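Side-chain contact in uncharacterized protein (PDB 3MAB), which is of unknown function but carries a TfoX C-terminal domain, a small all-helical domain of the helix-hairpin-helix clan: residues Glu72-Lys75 and Ile76-Lys80. The protein carries 2 engineered substitutions. Sequence-based numbering, arbitrary orientation.
Sequences EAKK and IELKK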
loop_
_atom_site.group_PDB
_atom_site.type_symbol
_atom_site.label_atom_id
_atom_site.label_comp_id
_atom_site.label_asym_id
_atom_site.label_seq_id
_atom_site.Cartn_x
_atom_site.Cartn_y
_atom_site.Cartn_z
ATOM N N GLU B 72 3.764 -14.802 -1.234
ATOM C CA GLU B 72 5.090 -15.315 -1.384
ATOM C C GLU B 72 5.425 -15.533 -2.856
ATOM O O GLU B 72 6.553 -15.333 -3.276
ATOM C CB GLU B 72 5.205 -16.644 -0.673
ATOM C CG GLU B 72 6.615 -17.116 -0.508
ATOM C CD GLU B 72 7.417 -16.210 0.379
ATOM O OE1 GLU B 72 6.811 -15.773 1.391
ATOM O OE2 GLU B 72 8.615 -15.973 0.054
ATOM N N ALA B 73 4.445 -15.987 -3.649
ATOM C CA ALA B 73 4.694 -16.212 -5.070
ATOM C C ALA B 73 5.088 -14.929 -5.792
ATOM O O ALA B 73 5.999 -14.914 -6.615
ATOM C CB ALA B 73 3.528 -16.830 -5.720
ATOM N N LYS B 74 4.435 -13.840 -5.472
ATOM C CA LYS B 74 4.740 -12.568 -6.075
ATOM C C LYS B 74 6.091 -12.097 -5.642
ATOM O O LYS B 74 6.860 -11.598 -6.467
ATOM C CB LYS B 74 3.685 -11.532 -5.729
ATOM C CG LYS B 74 3.870 -10.147 -6.380
ATOM C CD LYS B 74 3.949 -10.159 -7.855
ATOM C CE LYS B 74 2.691 -10.501 -8.501
ATOM N NZ LYS B 74 2.902 -10.551 -9.966
ATOM N N LYS B 75 6.422 -12.234 -4.358
ATOM C CA LYS B 75 7.753 -11.808 -3.910
ATOM C C LYS B 75 8.868 -12.584 -4.638
ATOM O O LYS B 75 9.888 -11.993 -5.059
ATOM C CB LYS B 75 7.920 -12.004 -2.431
ATOM C CG LYS B 75 7.097 -11.101 -1.563
ATOM C CD LYS B 75 7.449 -11.387 -0.086
ATOM C CE LYS B 75 6.556 -10.676 0.857
ATOM N NZ LYS B 75 6.294 -11.527 2.055
ATOM N N ILE B 76 8.676 -13.901 -4.808
ATOM C CA ILE B 76 9.651 -14.712 -5.523
ATOM C C ILE B 76 9.735 -14.303 -6.975
ATOM O O ILE B 76 10.826 -14.244 -7.547
ATOM C CB ILE B 76 9.391 -16.225 -5.283
ATOM C CG1 ILE B 76 9.794 -16.542 -3.842
ATOM C CG2 ILE B 76 10.166 -17.088 -6.312
ATOM C CD1 ILE B 76 9.262 -17.875 -3.348
ATOM N N GLU B 77 8.615 -14.015 -7.622
ATOM C CA GLU B 77 8.586 -13.550 -8.999
ATOM C C GLU B 77 9.410 -12.263 -9.152
ATOM O O GLU B 77 10.231 -12.098 -10.102
ATOM C CB GLU B 77 7.124 -13.346 -9.419
ATOM C CG GLU B 77 6.953 -12.740 -10.806
ATOM C CD GLU B 77 5.544 -12.331 -11.113
ATOM O OE1 GLU B 77 4.646 -12.535 -10.280
ATOM O OE2 GLU B 77 5.334 -11.826 -12.233
ATOM N N LEU B 78 9.261 -11.342 -8.205
ATOM C CA LEU B 78 9.921 -10.068 -8.299
ATOM C C LEU B 78 11.405 -10.268 -8.061
ATOM O O LEU B 78 12.232 -9.637 -8.723
ATOM C CB LEU B 78 9.314 -9.083 -7.288
ATOM C CG LEU B 78 7.863 -8.707 -7.564
ATOM C CD1 LEU B 78 7.337 -7.906 -6.401
ATOM C CD2 LEU B 78 7.630 -7.960 -8.846
ATOM N N LYS B 79 11.758 -11.106 -7.103
ATOM C CA LYS B 79 13.180 -11.406 -6.833
ATOM C C LYS B 79 13.858 -12.032 -8.040
ATOM O O LYS B 79 15.015 -11.662 -8.373
ATOM C CB LYS B 79 13.305 -12.337 -5.637
ATOM C CG LYS B 79 14.709 -12.547 -5.262
ATOM C CD LYS B 79 14.886 -13.393 -3.999
ATOM C CE LYS B 79 14.750 -12.574 -2.722
ATOM N NZ LYS B 79 15.461 -13.204 -1.561
ATOM N N LYS B 80 13.189 -12.935 -8.720
ATOM C CA LYS B 80 13.786 -13.555 -9.911
ATOM C C LYS B 80 14.058 -12.475 -10.952
ATOM O O LYS B 80 15.092 -12.491 -11.603
ATOM C CB LYS B 80 12.879 -14.623 -10.469
ATOM C CG LYS B 80 12.788 -15.831 -9.653
ATOM C CD LYS B 80 14.115 -16.342 -9.059
ATOM C CE LYS B 80 13.890 -16.877 -7.615
ATOM N NZ LYS B 80 13.279 -15.854 -6.682
#
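Lys74 and Glu77 form an i to i+3 salt bridge on one side of helix 72-85. Lys74 NZ lies 2.7 Å from Glu77 OE1. The two side chains run side by side in the same direction. The ammonium does not approach within the carboxylate plane; it meets OE1 from above it, 39° out. Glu77 stays extended, with CG anti to the backbone N. Lys74 starts the same way but then bends at chi2 and chi3 (56° and 69°), which carries its amine over to the acid. Its CE also passes 3.3 Å from Glu77 OE1.

One turn on, Leu78 packs back on Lys74, its side chain slanting across that of the lysine. The Leu78 CD1 methyl sits 4.1 Å from Lys74 CG, and Leu78 CG rests against the Lys74 carbonyl oxygen. Glu72 and Ile76 also meet one turn apart. The Ile76 CD1 methyl reaches the glutamate at two points, 4.0 Å from Glu72 CG and equally close to OE2, so it touches both the aliphatic and the carboxylate part.

Beneath these contacts is a regular alpha-helical ladder of i to i+4 bonds. Glu77 N to Ala73 O measures 2.9 Å, and the Ile76, Leu78 and Lys79 amides bond likewise to Glu72, Lys74 and Lys75. This is the first part of the last helix of the chain, in a fold with no strands that belongs to the TfoX C-terminal domain family. Just before it, Asp71 OD1 accepts a hydrogen bond from Lys74 N. Further along, Lys80 NZ curls back to Ile76 O at 3.1 Å. That oxygen also accepts from Lys80 N, on the opposite face of its plane.

Leu78 is buried, and it touches Tyr56 and Glu59 of helix 52-63. Glu77 OE2 is salt-bridged to Lys37 of helix 28-46, so the carboxylate is shared between two lysines.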